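Local coordinates for protein (lectin) (Hyacinthoides hispanica, PDB 1B2P), which binds mannose as a monocot bulb lectin, probably through shallow sites on a beta-prism built from bulb-type lectin repeats, at the interface of chains A and B. Sequence-based numbering; all coordinates share one arbitrary frame. Chains: chain A/B, Protein (lectin).

Contact 1: the interface of chains A and B. Residues chain A 113-116; chain B 104-107.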
loop_
_atom_site.group_PDB
_atom_site.type_symbol
_atom_site.label_atom_id
_atom_site.label_comp_id
_atom_site.label_asym_id
_atom_site.label_seq_id
_atom_site.Cartn_x
_atom_site.Cartn_y
_atom_site.Cartn_z
ATOM N N TRP A 113 14.106 17.826 -14.517
ATOM C CA TRP A 113 13.814 17.148 -15.760
ATOM C C TRP A 113 12.611 16.262 -15.583
ATOM O O TRP A 113 12.310 15.793 -14.438
ATOM C CB TRP A 113 15.061 16.236 -16.121
ATOM C CG TRP A 113 14.842 15.394 -17.343
ATOM C CD1 TRP A 113 15.018 15.891 -18.636
ATOM C CD2 TRP A 113 14.450 14.035 -17.387
ATOM N NE1 TRP A 113 14.723 14.818 -19.450
ATOM C CE2 TRP A 113 14.402 13.687 -18.779
ATOM C CE3 TRP A 113 14.117 13.083 -16.450
ATOM C CZ2 TRP A 113 14.011 12.418 -19.144
ATOM C CZ3 TRP A 113 13.780 11.802 -16.824
ATOM C CH2 TRP A 113 13.724 11.496 -18.190
ATOM N N ALA A 114 11.894 15.994 -16.672
ATOM C CA ALA A 114 10.787 15.092 -16.587
ATOM C C ALA A 114 10.669 14.265 -17.907
ATOM O O ALA A 114 11.129 14.869 -18.922
ATOM C CB ALA A 114 9.418 15.846 -16.408
ATOM N N THR A 115 9.916 13.184 -17.803
ATOM C CA THR A 115 9.635 12.432 -19.086
ATOM C C THR A 115 8.584 13.191 -19.931
ATOM O O THR A 115 8.511 12.783 -21.120
ATOM C CB THR A 115 9.158 11.057 -18.712
ATOM O OG1 THR A 115 7.986 11.248 -17.768
ATOM C CG2 THR A 115 10.240 10.172 -18.025
ATOM N N GLN A 116 7.849 14.115 -19.354
ATOM C CA GLN A 116 6.815 14.881 -20.067
ATOM C C GLN A 116 5.728 13.932 -20.568
ATOM O O GLN A 116 5.377 13.863 -21.769
ATOM C CB GLN A 116 7.336 15.673 -21.268
ATOM C CG GLN A 116 8.336 16.676 -20.742
ATOM C CD GLN A 116 8.763 17.625 -21.903
ATOM O OE1 GLN A 116 8.153 18.651 -22.066
ATOM N NE2 GLN A 116 9.777 17.262 -22.642
ATOM N N ASN B 104 3.385 11.911 -15.036
ATOM C CA ASN B 104 4.705 12.444 -15.300
ATOM C C ASN B 104 5.729 11.769 -14.347
ATOM O O ASN B 104 5.290 11.383 -13.229
ATOM C CB ASN B 104 4.716 13.945 -15.074
ATOM C CG ASN B 104 5.619 14.699 -16.007
ATOM O OD1 ASN B 104 6.289 14.024 -16.891
ATOM N ND2 ASN B 104 5.750 15.979 -15.994
ATOM N N VAL B 105 6.936 11.609 -14.890
ATOM C CA VAL B 105 8.057 11.098 -13.992
ATOM C C VAL B 105 8.946 12.277 -13.893
ATOM O O VAL B 105 9.437 12.800 -14.937
ATOM C CB VAL B 105 8.752 9.920 -14.645
ATOM C CG1 VAL B 105 10.008 9.596 -13.783
ATOM C CG2 VAL B 105 7.803 8.690 -14.702
ATOM N N VAL B 106 9.245 12.784 -12.663
ATOM C CA VAL B 106 9.941 14.094 -12.553
ATOM C C VAL B 106 11.087 13.987 -11.534
ATOM O O VAL B 106 10.922 13.274 -10.559
ATOM C CB VAL B 106 8.988 15.218 -12.094
ATOM C CG1 VAL B 106 9.633 16.579 -12.108
ATOM C CG2 VAL B 106 7.701 15.234 -12.985
ATOM N N ILE B 107 12.228 14.601 -11.905
ATOM C CA ILE B 107 13.305 14.633 -10.871
ATOM C C ILE B 107 13.276 16.039 -10.280
ATOM O O ILE B 107 13.313 17.014 -10.995
ATOM C CB ILE B 107 14.641 14.397 -11.665
ATOM C CG1 ILE B 107 14.652 12.989 -12.239
ATOM C CG2 ILE B 107 15.825 14.654 -10.642
ATOM C CD1 ILE B 107 15.877 12.810 -13.197
#
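The carbonyl oxygen of A:Trp113 receives the backbone N-H of B:Ile107 at 2.8 Å (O to N), and the bond is nearly linear, 172° at the hydrogen. This bond and the pairing of A:Ala114 with B:Val106 identify an antiparallel match between strand 111-114 of chain A and strand 105-109 of chain B. One step further, A:Thr115 N donates to B:Val105 O over 2.9 Å, meeting it in the carbonyl plane, although A:Thr115 itself has already left the strand. Its side chain then takes over from the main chain. With chi1 at 54°, OG1 sits between the backbone N and the carbonyl carbon and accepts the N-H of B:Val105 at 3.1 Å from OG1 to N. The same torsion sends CG2 against B:Val105 CB, 3.7 Å away, the two side chains crossing at a slant. A:Thr115 therefore holds both the N-H and the C=O of B:Val105. B:Asn104 OD1 lies beside this hydroxyl at 3.4 Å from OG1, a weak bond at most; OD1 also stands near A:Gln116 N, but that N-H points elsewhere. The amide end of B:Asn104 rests on A:Ala114 CB, which B:Val106 CG2 also meets at 3.9 Å. At the other end of the pairing, the extended ethyl arm of B:Ile107 (chi2 172°) brings CD1 to the indole of A:Trp113, 3.7 Å from CE3. Main-chain pairing, extended by the A:Thr115 hydroxyl, carries this patch, with small apolar contacts beside it. The two-fold twin repeats it with the chains exchanged, as expected for a C-terminal strand exchange that ties two lectin subunits into a dimer.

Contact 2: the interface of chains A and B. Residues chain A 117-119; chain B 44, 51-52, 103-105.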
loop_
_atom_site.group_PDB
_atom_site.type_symbol
_atom_site.label_atom_id
_atom_site.label_comp_id
_atom_site.label_asym_id
_atom_site.label_seq_id
_atom_site.Cartn_x
_atom_site.Cartn_y
_atom_site.Cartn_z
ATOM N N THR A 117 5.121 13.128 -19.739
ATOM C CA THR A 117 4.199 12.051 -20.011
ATOM C C THR A 117 2.850 12.312 -19.280
ATOM O O THR A 117 2.171 11.295 -19.055
ATOM C CB THR A 117 4.688 10.646 -19.690
ATOM O OG1 THR A 117 5.338 10.698 -18.362
ATOM C CG2 THR A 117 5.796 10.324 -20.679
ATOM N N VAL A 118 2.589 13.529 -19.001
ATOM C CA VAL A 118 1.297 13.833 -18.332
ATOM C C VAL A 118 0.101 13.281 -19.147
ATOM O O VAL A 118 0.114 13.320 -20.363
ATOM C CB VAL A 118 1.044 15.314 -18.130
ATOM C CG1 VAL A 118 -0.287 15.665 -17.509
ATOM C CG2 VAL A 118 2.127 15.851 -17.168
ATOM N N ARG A 119 -0.834 12.711 -18.440
ATOM C CA ARG A 119 -2.267 12.901 -18.762
ATOM C C ARG A 119 -2.515 11.414 -19.035
ATOM O O ARG A 119 -3.152 10.828 -18.161
ATOM C CB ARG A 119 -2.744 13.813 -19.859
ATOM C CG ARG A 119 -3.454 13.198 -21.053
ATOM C CD ARG A 119 -4.517 14.044 -21.704
ATOM N NE ARG A 119 -5.862 13.996 -21.210
ATOM C CZ ARG A 119 -6.785 13.422 -20.502
ATOM N NH1 ARG A 119 -6.642 12.304 -19.795
ATOM N NH2 ARG A 119 -8.045 13.920 -20.453
ATOM O OXT ARG A 119 -1.847 11.133 -20.046
ATOM N N LEU B 44 8.201 3.380 -19.109
ATOM C CA LEU B 44 7.010 3.781 -18.277
ATOM C C LEU B 44 5.794 3.174 -19.036
ATOM O O LEU B 44 5.609 3.476 -20.240
ATOM C CB LEU B 44 6.926 5.275 -18.285
ATOM C CG LEU B 44 5.591 5.898 -17.690
ATOM C CD1 LEU B 44 5.695 5.496 -16.195
ATOM C CD2 LEU B 44 5.591 7.382 -17.888
ATOM N N ILE B 51 4.552 4.059 -22.791
ATOM C CA ILE B 51 4.390 5.434 -23.076
ATOM C C ILE B 51 5.688 6.191 -23.240
ATOM O O ILE B 51 5.724 7.231 -23.883
ATOM C CB ILE B 51 3.722 6.167 -21.828
ATOM C CG1 ILE B 51 2.418 5.437 -21.551
ATOM C CG2 ILE B 51 3.506 7.636 -22.158
ATOM C CD1 ILE B 51 1.459 5.456 -22.731
ATOM N N TRP B 52 6.760 5.680 -22.612
ATOM C CA TRP B 52 8.037 6.342 -22.802
ATOM C C TRP B 52 9.122 5.350 -22.405
ATOM O O TRP B 52 8.843 4.428 -21.665
ATOM C CB TRP B 52 8.115 7.502 -21.730
ATOM C CG TRP B 52 9.434 8.195 -21.678
ATOM C CD1 TRP B 52 9.737 9.348 -22.368
ATOM C CD2 TRP B 52 10.630 7.868 -20.937
ATOM N NE1 TRP B 52 11.020 9.805 -22.057
ATOM C CE2 TRP B 52 11.577 8.898 -21.238
ATOM C CE3 TRP B 52 10.908 6.838 -20.068
ATOM C CZ2 TRP B 52 12.856 8.845 -20.645
ATOM C CZ3 TRP B 52 12.191 6.767 -19.473
ATOM C CH2 TRP B 52 13.086 7.793 -19.809
ATOM N N ARG B 103 0.926 11.046 -14.064
ATOM C CA ARG B 103 1.594 10.174 -15.086
ATOM C C ARG B 103 2.907 10.780 -15.502
ATOM O O ARG B 103 3.587 10.081 -16.280
ATOM C CB ARG B 103 0.725 9.834 -16.317
ATOM C CG ARG B 103 1.176 8.485 -16.894
ATOM C CD ARG B 103 0.274 8.088 -18.113
ATOM N NE ARG B 103 0.617 9.074 -19.169
ATOM C CZ ARG B 103 -0.082 8.874 -20.416
ATOM N NH1 ARG B 103 -0.830 7.841 -20.656
ATOM N NH2 ARG B 103 0.320 9.810 -21.297
ATOM N N ASN B 104 3.385 11.911 -15.036
ATOM C CA ASN B 104 4.705 12.444 -15.300
ATOM C C ASN B 104 5.729 11.769 -14.347
ATOM O O ASN B 104 5.290 11.383 -13.229
ATOM C CB ASN B 104 4.716 13.945 -15.074
ATOM C CG ASN B 104 5.619 14.699 -16.007
ATOM O OD1 ASN B 104 6.289 14.024 -16.891
ATOM N ND2 ASN B 104 5.750 15.979 -15.994
ATOM N N VAL B 105 6.936 11.609 -14.890
ATOM C CA VAL B 105 8.057 11.098 -13.992
ATOM C C VAL B 105 8.946 12.277 -13.893
ATOM O O VAL B 105 9.437 12.800 -14.937
ATOM C CB VAL B 105 8.752 9.920 -14.645
ATOM C CG1 VAL B 105 10.008 9.596 -13.783
ATOM C CG2 VAL B 105 7.803 8.690 -14.702
#
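A:Thr117 puts its methyl group into an apolar recess of chain B, where CG2 lies 3.8 Å from both B:Ile51 CG2 and B:Trp52 CB. The contact with B:Trp52 is made by the beta carbon, and the two side chains cross at about a right angle. B:Leu44 comes from another direction, tip to tip with the threonine, its CD2 being 3.8 Å from A:Thr117 CB. Further out, A:Val118 CG2 lies on the side chain of B:Asn104, touching CB at 3.8 Å. The polar contacts begin on the threonine itself: chi1 of 45° places OG1 between the backbone N and the carbonyl carbon, where it skirts B:Leu44 CD2 and donates to B:Arg103 O over 2.8 Å, tilted from that carbonyl plane. A:Thr117 N reaches B:Asn104 OD1 at 3.2 Å from above the amide plane, 55° out of it, so the bond does not follow a lone pair. The rim is formed by the guanidinium of B:Arg103, which grips A:Thr117 O side-on. NE supplies the shorter bond, 2.7 Å to that oxygen, while NH2 reaches the same atom at 3.3 Å; the oxygen lies in the guanidinium plane. A bend at chi3 (68°) turns the group into this position. B:Ile51 CG2 covers one guanidinium face near its rim, and the terminal carboxylate carbon of A:Arg119 lies over the other, but A:Arg119 is poorly ordered and any charge attraction there remains tentative. Thus the C-terminal tail of chain A, beyond strand 111-114, docks between the loop residues preceding strand 105-109 of chain B and the neighbouring strands 42-46 and 49-53.

Contact 1 and contact 2 are successive stretches of one C-terminal arm, with the centres of their C-alpha atoms about 8 Å apart. B:Asn104 and B:Val105 belong to both and mark the passage from strand 105-109 to the loop before it. Contact 1 probably sets the register through strand pairing, whereas contact 2 adds side-chain grips on the tail's main chain from the adjoining loop, and packing of the threonine methyl on strands 42-46 and 49-53. The two-fold relation duplicates both, so each subunit gives an arm and receives one. Such reciprocal exchange probably stabilises the dimer within the four-chain deposited assembly and could support multivalent mannose binding.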